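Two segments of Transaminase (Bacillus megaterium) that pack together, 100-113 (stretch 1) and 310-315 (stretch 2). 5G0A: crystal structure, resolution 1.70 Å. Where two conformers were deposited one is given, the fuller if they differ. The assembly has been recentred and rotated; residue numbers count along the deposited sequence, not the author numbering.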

# COMPACT_ATOMS: atom_id res chain seq x y z
N ILE B 100 -38.51 -9.80 3.43
CA ILE B 100 -38.78 -10.54 2.21
C ILE B 100 -37.59 -11.38 1.82
O ILE B 100 -37.73 -12.57 1.51
CB ILE B 100 -39.18 -9.63 1.05
CG1 ILE B 100 -40.53 -8.96 1.40
CG2 ILE B 100 -39.29 -10.42 -0.25
CD1 ILE B 100 -40.90 -7.84 0.45
N ILE B 101 -36.40 -10.78 1.83
CA ILE B 101 -35.21 -11.51 1.40
C ILE B 101 -34.93 -12.68 2.36
O ILE B 101 -34.71 -13.80 1.90
CB ILE B 101 -33.97 -10.59 1.28
CG1 ILE B 101 -34.16 -9.64 0.09
CG2 ILE B 101 -32.69 -11.43 1.10
CD1 ILE B 101 -33.16 -8.50 0.11
N ILE B 102 -35.01 -12.43 3.66
CA ILE B 102 -34.59 -13.43 4.64
C ILE B 102 -35.65 -14.52 4.89
O ILE B 102 -35.31 -15.71 4.97
CB ILE B 102 -34.09 -12.75 5.96
CG1 ILE B 102 -32.76 -12.00 5.66
CG2 ILE B 102 -33.91 -13.76 7.10
CD1 ILE B 102 -32.39 -10.95 6.70
N GLU B 103 -36.91 -14.12 4.96
CA GLU B 103 -37.99 -15.02 5.38
C GLU B 103 -38.92 -15.51 4.27
O GLU B 103 -39.60 -16.53 4.46
CB GLU B 103 -38.83 -14.40 6.50
CG GLU B 103 -38.05 -14.08 7.76
CD GLU B 103 -37.36 -15.29 8.37
OE1 GLU B 103 -37.33 -16.37 7.74
OE2 GLU B 103 -36.82 -15.17 9.49
N ASP B 104 -38.98 -14.78 3.15
CA ASP B 104 -39.85 -15.16 2.01
C ASP B 104 -39.12 -15.72 0.78
O ASP B 104 -39.68 -16.49 0.00
CB ASP B 104 -40.79 -14.01 1.62
CG ASP B 104 -41.58 -13.48 2.80
OD1 ASP B 104 -41.81 -14.24 3.78
OD2 ASP B 104 -41.98 -12.29 2.75
N ILE B 105 -37.87 -15.32 0.61
CA ILE B 105 -37.04 -15.83 -0.46
C ILE B 105 -36.07 -16.92 0.03
O ILE B 105 -35.99 -18.01 -0.57
CB ILE B 105 -36.28 -14.65 -1.13
CG1 ILE B 105 -37.32 -13.72 -1.81
CG2 ILE B 105 -35.22 -15.17 -2.09
CD1 ILE B 105 -36.76 -12.53 -2.57
N LEU B 106 -35.36 -16.64 1.12
CA LEU B 106 -34.33 -17.57 1.63
C LEU B 106 -34.75 -18.32 2.90
O LEU B 106 -33.91 -18.81 3.68
CB LEU B 106 -33.01 -16.80 1.87
CG LEU B 106 -32.31 -16.30 0.60
CD1 LEU B 106 -31.13 -15.43 1.04
CD2 LEU B 106 -31.84 -17.45 -0.31
N GLY B 107 -36.06 -18.43 3.12
CA GLY B 107 -36.56 -19.11 4.33
C GLY B 107 -36.18 -20.58 4.42
O GLY B 107 -36.24 -21.16 5.50
N ASP B 108 -35.80 -21.17 3.29
CA ASP B 108 -35.34 -22.57 3.23
C ASP B 108 -33.86 -22.76 3.57
O ASP B 108 -33.34 -23.89 3.54
CB ASP B 108 -35.67 -23.22 1.89
CG ASP B 108 -34.96 -22.56 0.69
OD1 ASP B 108 -34.60 -21.35 0.77
OD2 ASP B 108 -34.81 -23.24 -0.34
N GLU B 109 -33.19 -21.67 3.92
CA GLU B 109 -31.76 -21.76 4.26
C GLU B 109 -31.53 -21.12 5.61
O GLU B 109 -32.19 -20.12 5.95
CB GLU B 109 -30.90 -21.09 3.17
CG GLU B 109 -31.08 -21.72 1.80
CD GLU B 109 -30.20 -21.10 0.72
OE1 GLU B 109 -29.41 -20.17 1.03
OE2 GLU B 109 -30.30 -21.56 -0.45
N ASP B 110 -30.61 -21.68 6.40
CA ASP B 110 -30.39 -21.18 7.76
C ASP B 110 -29.25 -20.15 7.91
O ASP B 110 -29.13 -19.54 8.96
CB ASP B 110 -30.19 -22.34 8.74
CG ASP B 110 -31.48 -23.08 9.04
OD1 ASP B 110 -32.55 -22.59 8.64
OD2 ASP B 110 -31.43 -24.14 9.69
N TRP B 111 -28.45 -19.98 6.87
CA TRP B 111 -27.31 -19.03 6.96
C TRP B 111 -27.72 -17.56 7.10
O TRP B 111 -27.05 -16.82 7.81
CB TRP B 111 -26.32 -19.22 5.80
CG TRP B 111 -26.69 -18.54 4.48
CD1 TRP B 111 -27.43 -19.08 3.45
CD2 TRP B 111 -26.31 -17.22 4.04
NE1 TRP B 111 -27.54 -18.18 2.42
CE2 TRP B 111 -26.88 -17.02 2.75
CE3 TRP B 111 -25.59 -16.18 4.62
CZ2 TRP B 111 -26.71 -15.83 2.02
CZ3 TRP B 111 -25.40 -14.99 3.89
CH2 TRP B 111 -25.97 -14.83 2.61
N PRO B 112 -28.85 -17.14 6.49
CA PRO B 112 -29.04 -15.67 6.49
C PRO B 112 -29.31 -15.04 7.84
O PRO B 112 -30.14 -15.54 8.63
CB PRO B 112 -30.26 -15.47 5.56
CG PRO B 112 -30.28 -16.69 4.70
CD PRO B 112 -29.80 -17.81 5.58
N GLY B 113 -28.61 -13.92 8.10
CA GLY B 113 -28.74 -13.20 9.36
C GLY B 113 -29.36 -11.82 9.23
O GLY B 113 -30.50 -11.59 9.67
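Stretch 2 310-315: VLVSKE

A short antiparallel pairing can hold a strand against a distant part of the same chain when backbone hydrogen bonds fix the register and one apolar side chain fills the space beside it. In stretch 1 a helix runs through Ile105, with a wider pi-type turn in which Ile105 N donates to Ile100 O at 2.9 Å. A type I turn from Leu106 to Glu109 follows, and the chain enters a strand at Pro112 and Gly113. Stretch 2 is extended from Val310 to Ser313, then enters a helix at Lys314, with Ser313 at the N-cap position.

The strands run antiparallel. Pro112 and Ser313 form a non-hydrogen-bonded pair, their CA atoms 4.7 Å apart, and hydrogen bonds lie to either side of it in sequence: Gly113 N donates to Val312 O at 2.8 Å, and Lys314 N to Trp111 O at 3.0 Å. Trp111 O also receives a CA-H...O contact from Ser313 CA at 3.0 Å. The absence of a side chain matters at Gly113, where a CB would clash with Ser313 O, Lys314 N and Val312 O.

Leu311, with chi1 t and chi2 p, points toward stretch 1 and is the apolar centre of the contact. Leu311 CD1 lies 3.8 Å from Ile102 CG1, while Leu311 CD2 meets Leu106 CD1 at 3.5 Å, Trp111 CH2 at 3.6 Å and Pro112 CB at 4.0 Å. Helix, turn and strand thus converge on one leucine. The CA-to-CB bond of Trp111 points away, yet its ring returns, with Leu311 O at its edge, 3.6 Å from Trp111 CZ3.

At the exposed margin, Lys314 NZ donates to Asp110 O at 2.6 Å and to Pro112 O at 3.0 Å, tying the lysine side chain to the backbone of stretch 1.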

# COMPACT_ATOMS: atom_id res chain seq x y z
N VAL B 310 -26.14 -5.89 1.15
CA VAL B 310 -25.31 -7.02 1.58
C VAL B 310 -26.10 -7.83 2.60
O VAL B 310 -26.79 -7.26 3.45
CB VAL B 310 -23.92 -6.52 2.11
CG1 VAL B 310 -24.10 -5.58 3.29
CG2 VAL B 310 -23.06 -7.71 2.50
N LEU B 311 -26.01 -9.15 2.50
CA LEU B 311 -26.66 -10.05 3.46
C LEU B 311 -25.55 -10.89 4.09
O LEU B 311 -24.76 -11.50 3.37
CB LEU B 311 -27.65 -10.96 2.75
CG LEU B 311 -28.24 -12.13 3.58
CD1 LEU B 311 -29.05 -11.60 4.76
CD2 LEU B 311 -29.07 -13.03 2.65
N VAL B 312 -25.48 -10.85 5.41
CA VAL B 312 -24.44 -11.56 6.14
C VAL B 312 -25.09 -12.67 6.98
O VAL B 312 -26.27 -12.58 7.34
CB VAL B 312 -23.63 -10.64 7.09
CG1 VAL B 312 -23.04 -9.44 6.33
CG2 VAL B 312 -24.47 -10.16 8.29
N SER B 313 -24.29 -13.69 7.28
CA SER B 313 -24.74 -14.85 8.08
C SER B 313 -25.18 -14.48 9.50
O SER B 313 -24.84 -13.42 10.01
CB SER B 313 -23.62 -15.90 8.15
OG SER B 313 -22.53 -15.40 8.91
N LYS B 314 -25.90 -15.38 10.15
CA LYS B 314 -26.30 -15.18 11.53
C LYS B 314 -25.08 -14.95 12.43
O LYS B 314 -25.13 -14.11 13.33
CB LYS B 314 -27.09 -16.39 12.02
CG LYS B 314 -28.42 -16.53 11.33
CD LYS B 314 -29.26 -17.65 11.94
CE LYS B 314 -30.70 -17.55 11.47
NZ LYS B 314 -30.89 -18.00 10.08
N GLU B 315 -24.00 -15.69 12.20
CA GLU B 315 -22.83 -15.54 13.07
C GLU B 315 -22.15 -14.17 12.85
O GLU B 315 -21.74 -13.54 13.81
CB GLU B 315 -21.85 -16.72 12.97
CG GLU B 315 -20.98 -16.77 11.74
CD GLU B 315 -19.85 -17.81 11.81
OE1 GLU B 315 -19.66 -18.50 12.86
OE2 GLU B 315 -19.17 -17.93 10.79
O HOH W 1 -33.18 -19.55 9.81